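Local atomic coordinates of gamma-glutamyltransferase 1 Threonine peptidase. MEROPS family T03 (Pseudomonas nitroreducens, PDB entry 7D9E), a protein that transfers the gamma-glutamyl group of glutathione and related compounds to amino acids and peptides, and also hydrolyses glutathione to glutamate and cysteinylglycine. Residues A61-E65 with P66-M70; I97-S100 with I101-L105; Y135-A138 with Y139-L142. All blocks are in the same frame, centred on the assembly; numbering follows the deposited sequence.

Contact 1 (A61-E65 with P66-M70); sequences ANAIE and PGKRM
Lys68 and Glu65 form a salt bridge, with Lys68 NZ 2.8 Å from Glu65 OE2. The oxygen uses its anti lone pair, the one turned away from OE1. The same ammonium group also donates to two backbone carbonyls. Lys68 NZ lies 2.7 Å from Ala63 O, tilted 15° from the carbonyl plane. Lys68 NZ is also 2.9 Å from Ala61 O and stands well above that carbonyl plane. Three oxygens of 61-65 thus grip one nitrogen.

The lysine gets there by stretching out fully. Its CG is anti to the backbone N (chi1 -166°), and every later torsion is close to 180°. The chain spans the inside of the loop, passing at an angle to the glutamate. Lys68 CD packs 3.7 Å from Glu65 CB.

At the tip, Glu65 to Lys68 make a type II beta turn with Gly67 at positive phi. Lys68 N donates to Glu65 O at 3.2 Å to close it. At the open end, a water donates to Asn62 OD1 and to Arg69 O, bridging the two arms. Asn62 ND2 bonds to Asp43 O of another loop, while Asn62 OD1 bonds to Leu71 N, just past Met70. Arg69 leaves the loop and makes a salt bridge with Asp92 of the partner chain.

Asp43 lines the pocket of the bound DON and probably binds L-glutamate; Met70 packs on it. The loop therefore adjoins the binding site through its last residue. The carboxylate probably balances the lysine charge and the two carbonyls solvate it, consistent with a loop held together by its own side chain.

Contact 2 (I97-S100 with I101-L105); sequences IFTS and IFQVL
Ile101 lies side by side with Ile97, one turn earlier on helix 97-109. This is an alpha-helical i to i+4 contact near the helix N-terminus. Ile101 CD1 packs 4.0 Å from Ile97 CG2, the branch anti to the backbone N. Both side chains point the same way. Ile97 also touches the bound DON, so this pair runs from the ligand pocket into the core. Ile101 N donates to Ile97 O.

Phe102 N bonds to Phe98 O in the next step, and Phe102 CB rests 3.3 Å from that oxygen. The two rings go outward to the partner chain: Phe98 meets Phe311 there, and Phe102 packs on Leu278.

Gln103 follows with its CG beside the backbone N (chi1 -75°), which folds the amide back over the preceding turn. Thr99 O accepts twice: Gln103 N and Gln103 NE2, each 3.0 Å from it, arrive from opposite faces of its carbonyl plane. NE2 also bonds to Val124 O, so the amide links the helix to the segment before strand 125-126.

Val104 and Leu105 face strand 84-90. Val104 N donates to Ser100 O, and Val104 CG2 sits 3.4 Å from the same oxygen, Ser100 O.

Contact 3 (Y135-A138 with Y139-L142); sequences YYDA and YAPL
Tyr136 leans its ring against the backbone and side chains of Pro141 and Leu142. Leu142 N sits over one face of the ring, 3.5 Å above its plane and shifted toward the rim. Pro141 meets the ring obliquely, with Pro141 CB 3.6 Å from Tyr136 CD1. On the other side of the ring, Tyr136 CD2 is 4.0 Å from Leu142 CB. The ring reaches this place because CG stands between the backbone N and the carbonyl carbon (chi1 62°).

Asp137 and Tyr139 lie side by side and point the same way. The carboxylate and the phenol ring are turned 80° apart, and Asp137 OD1 comes to the ring edge near its plane. Asp137 OD1 also accepts from Ala140 N at 3.0 Å, met from above the carboxylate plane. This bond spans the bend after Ala138. A water accepts a hydrogen bond from Asp137 N at 2.9 Å and lies 2.7 Å from Ala140 O, to which it probably donates, joining the two sides of the bend.

The outer ends of both side chains have other partners. Asp137 OD2 takes a salt bridge from Arg184 and a bond from Met164 N, while Tyr139 OH bonds to Ala120 O at the end of helix 115-120.

The bend thus leads from strand 133-136, the middle strand of a small mixed sheet, toward helix 144-153. Tyr136 packs on the adjacent strand 156-159, and Leu142 reaches Ile300 of the partner chain.

Overall arrangement
The three contacts follow one another along the chain without touching. Contact 2 is fully buried, with its centre about 7 Å from that of the chain. Contacts 1 and 3 are partly buried and lie on opposite sides of that centre, about 33 Å apart between centres. Contact 2 rests on regular helix bonding, apolar packing and one side-chain amide bond to the backbone. Contact 1 has no helix or strand beyond its beta turn and relies on a charged lysine, whereas contact 3 combines an aspartate-to-backbone bond with an aromatic ring. Contacts 2 and 3 are closer, about 7 Å between nearest atoms, and Met164 touches Ser100 and bonds to Asp137. All three reach the partner chain.

Contact 1 (A61-E65 with P66-M70)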
loop_
_atom_site.group_PDB
_atom_site.type_symbol
_atom_site.label_atom_id
_atom_site.label_comp_id
_atom_site.label_asym_id
_atom_site.label_seq_id
_atom_site.Cartn_x
_atom_site.Cartn_y
_atom_site.Cartn_z
ATOM N N ALA B 61 15.990 3.195 13.435
ATOM C CA ALA B 61 14.552 3.234 13.676
ATOM C C ALA B 61 13.817 2.116 12.960
ATOM O O ALA B 61 12.813 1.606 13.472
ATOM C CB ALA B 61 13.966 4.580 13.244
ATOM N N ASN B 62 14.290 1.707 11.777
ATOM C CA ASN B 62 13.639 0.667 10.996
ATOM C C ASN B 62 14.482 -0.593 10.876
ATOM O O ASN B 62 14.287 -1.362 9.930
ATOM C CB ASN B 62 13.260 1.227 9.615
ATOM C CG ASN B 62 12.377 0.290 8.823
ATOM O OD1 ASN B 62 11.459 -0.338 9.351
ATOM N ND2 ASN B 62 12.646 0.196 7.518
ATOM N N ALA B 63 15.392 -0.821 11.829
ATOM C CA ALA B 63 16.144 -2.065 11.898
ATOM C C ALA B 63 15.236 -3.221 12.305
ATOM O O ALA B 63 14.195 -3.030 12.953
ATOM C CB ALA B 63 17.253 -1.942 12.947
ATOM N N ILE B 64 15.659 -4.441 11.944
ATOM C CA ILE B 64 14.909 -5.638 12.309
ATOM C C ILE B 64 14.941 -5.828 13.820
ATOM O O ILE B 64 16.010 -5.808 14.450
ATOM C CB ILE B 64 15.484 -6.874 11.590
ATOM C CG1 ILE B 64 15.470 -6.667 10.076
ATOM C CG2 ILE B 64 14.728 -8.138 11.997
ATOM C CD1 ILE B 64 16.293 -7.704 9.297
ATOM N N GLU B 65 13.764 -6.073 14.409
ATOM C CA GLU B 65 13.665 -6.472 15.814
ATOM C C GLU B 65 12.491 -7.437 15.899
ATOM O O GLU B 65 11.484 -7.233 15.193
ATOM C CB GLU B 65 13.395 -5.262 16.729
ATOM C CG GLU B 65 14.492 -4.180 16.721
ATOM C CD GLU B 65 14.191 -3.014 17.671
ATOM O OE1 GLU B 65 14.273 -3.230 18.901
ATOM O OE2 GLU B 65 13.914 -1.883 17.199
ATOM N N PRO B 66 12.557 -8.460 16.746
ATOM C CA PRO B 66 11.402 -9.355 16.880
ATOM C C PRO B 66 10.158 -8.601 17.340
ATOM O O PRO B 66 10.226 -7.706 18.188
ATOM C CB PRO B 66 11.875 -10.393 17.900
ATOM C CG PRO B 66 13.048 -9.794 18.546
ATOM C CD PRO B 66 13.685 -8.859 17.599
ATOM N N GLY B 67 9.012 -8.955 16.741
ATOM C CA GLY B 67 7.727 -8.359 17.058
ATOM C C GLY B 67 7.484 -6.976 16.485
ATOM O O GLY B 67 6.421 -6.382 16.751
ATOM N N LYS B 68 8.409 -6.457 15.700
ATOM C CA LYS B 68 8.353 -5.111 15.151
ATOM C C LYS B 68 7.679 -5.094 13.785
ATOM O O LYS B 68 7.838 -6.012 12.976
ATOM C CB LYS B 68 9.793 -4.600 15.009
ATOM C CG LYS B 68 9.959 -3.100 14.774
ATOM C CD LYS B 68 11.462 -2.768 14.818
ATOM C CE LYS B 68 11.782 -1.320 14.499
ATOM N NZ LYS B 68 13.263 -1.065 14.577
ATOM N N ARG B 69 6.946 -4.015 13.531
ATOM C CA ARG B 69 6.370 -3.755 12.227
ATOM C C ARG B 69 7.389 -3.010 11.384
ATOM O O ARG B 69 8.017 -2.051 11.845
ATOM C CB ARG B 69 5.085 -2.942 12.352
ATOM C CG ARG B 69 3.975 -3.747 12.976
ATOM C CD ARG B 69 2.898 -2.858 13.564
ATOM N NE ARG B 69 1.568 -3.450 13.452
ATOM C CZ ARG B 69 1.064 -4.331 14.315
ATOM N NH1 ARG B 69 1.772 -4.750 15.347
ATOM N NH2 ARG B 69 -0.161 -4.788 14.128
ATOM N N MET B 70 7.575 -3.476 10.171
ATOM C CA MET B 70 8.463 -2.836 9.216
ATOM C C MET B 70 7.831 -1.612 8.586
ATOM O O MET B 70 6.629 -1.574 8.311
ATOM C CB MET B 70 8.973 -3.931 8.269
ATOM C CG MET B 70 8.010 -4.623 7.315
ATOM S SD MET B 70 6.789 -5.702 8.154
ATOM C CE MET B 70 7.753 -7.050 8.818
HETATM O O HOH W 1 10.036 -0.293 11.726
#

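Contact 2 (I97-S100 with I101-L105)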
loop_
_atom_site.group_PDB
_atom_site.type_symbol
_atom_site.label_atom_id
_atom_site.label_comp_id
_atom_site.label_asym_id
_atom_site.label_seq_id
_atom_site.Cartn_x
_atom_site.Cartn_y
_atom_site.Cartn_z
ATOM N N ILE B 97 4.102 5.320 -3.439
ATOM C CA ILE B 97 2.682 5.380 -3.098
ATOM C C ILE B 97 2.280 6.781 -2.675
ATOM O O ILE B 97 1.274 7.314 -3.147
ATOM C CB ILE B 97 2.351 4.349 -2.004
ATOM C CG1 ILE B 97 2.347 2.936 -2.576
ATOM C CG2 ILE B 97 0.988 4.708 -1.346
ATOM C CD1 ILE B 97 2.242 1.844 -1.546
ATOM N N PHE B 98 3.006 7.358 -1.709
ATOM C CA PHE B 98 2.564 8.645 -1.183
ATOM C C PHE B 98 2.894 9.777 -2.142
ATOM O O PHE B 98 2.175 10.782 -2.159
ATOM C CB PHE B 98 3.050 8.865 0.242
ATOM C CG PHE B 98 4.514 8.669 0.456
ATOM C CD1 PHE B 98 5.409 9.659 0.101
ATOM C CD2 PHE B 98 4.981 7.508 1.064
ATOM C CE1 PHE B 98 6.769 9.487 0.314
ATOM C CE2 PHE B 98 6.343 7.334 1.308
ATOM C CZ PHE B 98 7.231 8.335 0.927
ATOM N N THR B 99 3.942 9.647 -2.967
ATOM C CA THR B 99 4.133 10.678 -3.985
ATOM C C THR B 99 3.052 10.602 -5.055
ATOM O O THR B 99 2.653 11.648 -5.600
ATOM C CB THR B 99 5.531 10.642 -4.612
ATOM O OG1 THR B 99 5.729 9.416 -5.297
ATOM C CG2 THR B 99 6.624 10.886 -3.551
ATOM N N SER B 100 2.562 9.392 -5.374
ATOM C CA SER B 100 1.456 9.310 -6.333
ATOM C C SER B 100 0.164 9.880 -5.755
ATOM O O SER B 100 -0.564 10.594 -6.451
ATOM C CB SER B 100 1.225 7.890 -6.809
ATOM O OG SER B 100 2.104 7.535 -7.883
ATOM N N ILE B 101 -0.138 9.574 -4.490
ATOM C CA ILE B 101 -1.311 10.172 -3.856
ATOM C C ILE B 101 -1.212 11.699 -3.851
ATOM O O ILE B 101 -2.191 12.398 -4.164
ATOM C CB ILE B 101 -1.509 9.592 -2.457
ATOM C CG1 ILE B 101 -1.949 8.149 -2.596
ATOM C CG2 ILE B 101 -2.540 10.423 -1.666
ATOM C CD1 ILE B 101 -1.965 7.363 -1.332
ATOM N N PHE B 102 -0.034 12.236 -3.503
ATOM C CA PHE B 102 0.193 13.677 -3.504
ATOM C C PHE B 102 -0.104 14.273 -4.868
ATOM O O PHE B 102 -0.759 15.314 -4.962
ATOM C CB PHE B 102 1.649 13.919 -3.106
ATOM C CG PHE B 102 2.095 15.360 -3.105
ATOM C CD1 PHE B 102 1.364 16.358 -2.465
ATOM C CD2 PHE B 102 3.315 15.696 -3.671
ATOM C CE1 PHE B 102 1.852 17.657 -2.413
ATOM C CE2 PHE B 102 3.784 16.996 -3.625
ATOM C CZ PHE B 102 3.055 17.958 -2.997
ATOM N N GLN B 103 0.372 13.626 -5.938
ATOM C CA GLN B 103 0.116 14.143 -7.276
ATOM C C GLN B 103 -1.370 14.124 -7.587
ATOM O O GLN B 103 -1.907 15.100 -8.104
ATOM C CB GLN B 103 0.924 13.352 -8.310
ATOM C CG GLN B 103 2.412 13.741 -8.287
ATOM C CD GLN B 103 3.281 12.777 -9.062
ATOM O OE1 GLN B 103 3.565 12.990 -10.252
ATOM N NE2 GLN B 103 3.710 11.711 -8.401
ATOM N N VAL B 104 -2.062 13.040 -7.247
ATOM C CA VAL B 104 -3.494 13.008 -7.514
ATOM C C VAL B 104 -4.213 14.107 -6.731
ATOM O O VAL B 104 -5.116 14.773 -7.262
ATOM C CB VAL B 104 -4.087 11.614 -7.261
ATOM C CG1 VAL B 104 -5.609 11.636 -7.395
ATOM C CG2 VAL B 104 -3.504 10.581 -8.233
ATOM N N LEU B 105 -3.836 14.306 -5.457
ATOM C CA LEU B 105 -4.448 15.373 -4.666
ATOM C C LEU B 105 -4.182 16.735 -5.292
ATOM O O LEU B 105 -5.075 17.597 -5.340
ATOM C CB LEU B 105 -3.927 15.334 -3.227
ATOM C CG LEU B 105 -4.353 14.120 -2.414
ATOM C CD1 LEU B 105 -3.584 14.116 -1.086
ATOM C CD2 LEU B 105 -5.839 14.118 -2.146
#

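Contact 3 (Y135-A138 with Y139-L142)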
loop_
_atom_site.group_PDB
_atom_site.type_symbol
_atom_site.label_atom_id
_atom_site.label_comp_id
_atom_site.label_asym_id
_atom_site.label_seq_id
_atom_site.Cartn_x
_atom_site.Cartn_y
_atom_site.Cartn_z
ATOM N N TYR B 135 11.976 8.882 -11.746
ATOM C CA TYR B 135 11.409 7.671 -12.318
ATOM C C TYR B 135 10.110 7.991 -13.041
ATOM O O TYR B 135 9.313 8.829 -12.592
ATOM C CB TYR B 135 11.148 6.629 -11.224
ATOM C CG TYR B 135 12.403 6.136 -10.581
ATOM C CD1 TYR B 135 13.197 5.182 -11.208
ATOM C CD2 TYR B 135 12.818 6.635 -9.366
ATOM C CE1 TYR B 135 14.367 4.734 -10.628
ATOM C CE2 TYR B 135 13.985 6.192 -8.780
ATOM C CZ TYR B 135 14.751 5.244 -9.420
ATOM O OH TYR B 135 15.918 4.812 -8.835
ATOM N N TYR B 136 9.898 7.298 -14.157
ATOM C CA TYR B 136 8.669 7.406 -14.934
ATOM C C TYR B 136 8.254 5.995 -15.335
ATOM O O TYR B 136 9.032 5.039 -15.208
ATOM C CB TYR B 136 8.848 8.310 -16.173
ATOM C CG TYR B 136 9.871 7.846 -17.191
ATOM C CD1 TYR B 136 9.521 6.957 -18.203
ATOM C CD2 TYR B 136 11.185 8.323 -17.168
ATOM C CE1 TYR B 136 10.437 6.545 -19.142
ATOM C CE2 TYR B 136 12.116 7.906 -18.108
ATOM C CZ TYR B 136 11.735 7.019 -19.094
ATOM O OH TYR B 136 12.651 6.603 -20.043
ATOM N N ASP B 137 7.008 5.852 -15.796
ATOM C CA ASP B 137 6.518 4.553 -16.251
ATOM C C ASP B 137 6.292 4.548 -17.763
ATOM O O ASP B 137 6.367 5.576 -18.447
ATOM C CB ASP B 137 5.283 4.070 -15.460
ATOM C CG ASP B 137 4.050 4.927 -15.631
ATOM O OD1 ASP B 137 4.021 5.844 -16.480
ATOM O OD2 ASP B 137 3.058 4.667 -14.906
ATOM N N ALA B 138 6.060 3.354 -18.296
ATOM C CA ALA B 138 5.854 3.227 -19.731
ATOM C C ALA B 138 4.451 3.646 -20.139
ATOM O O ALA B 138 4.207 3.887 -21.328
ATOM C CB ALA B 138 6.159 1.797 -20.178
ATOM N N TYR B 139 3.524 3.714 -19.180
ATOM C CA TYR B 139 2.192 4.240 -19.453
ATOM C C TYR B 139 2.237 5.696 -19.897
ATOM O O TYR B 139 1.537 6.083 -20.842
ATOM C CB TYR B 139 1.318 4.053 -18.201
ATOM C CG TYR B 139 0.085 4.919 -18.204
ATOM C CD1 TYR B 139 -1.071 4.525 -18.863
ATOM C CD2 TYR B 139 0.076 6.124 -17.521
ATOM C CE1 TYR B 139 -2.186 5.328 -18.868
ATOM C CE2 TYR B 139 -1.030 6.933 -17.532
ATOM C CZ TYR B 139 -2.166 6.524 -18.192
ATOM O OH TYR B 139 -3.285 7.326 -18.210
ATOM N N ALA B 140 3.051 6.519 -19.233
ATOM C CA ALA B 140 3.162 7.944 -19.548
ATOM C C ALA B 140 4.608 8.371 -19.378
ATOM O O ALA B 140 4.964 9.069 -18.422
ATOM C CB ALA B 140 2.235 8.768 -18.655
ATOM N N PRO B 141 5.478 7.960 -20.288
ATOM C CA PRO B 141 6.904 8.229 -20.097
ATOM C C PRO B 141 7.220 9.708 -20.232
ATOM O O PRO B 141 6.504 10.465 -20.894
ATOM C CB PRO B 141 7.571 7.423 -21.214
ATOM C CG PRO B 141 6.510 7.277 -22.256
ATOM C CD PRO B 141 5.217 7.159 -21.498
ATOM N N LEU B 142 8.298 10.115 -19.573
ATOM C CA LEU B 142 8.832 11.452 -19.776
ATOM C C LEU B 142 9.479 11.533 -21.150
ATOM O O LEU B 142 10.350 10.724 -21.492
ATOM C CB LEU B 142 9.856 11.774 -18.693
ATOM C CG LEU B 142 9.244 12.215 -17.367
ATOM C CD1 LEU B 142 10.301 12.267 -16.263
ATOM C CD2 LEU B 142 8.543 13.548 -17.497
HETATM O O HOH W 2 5.820 8.550 -15.886
#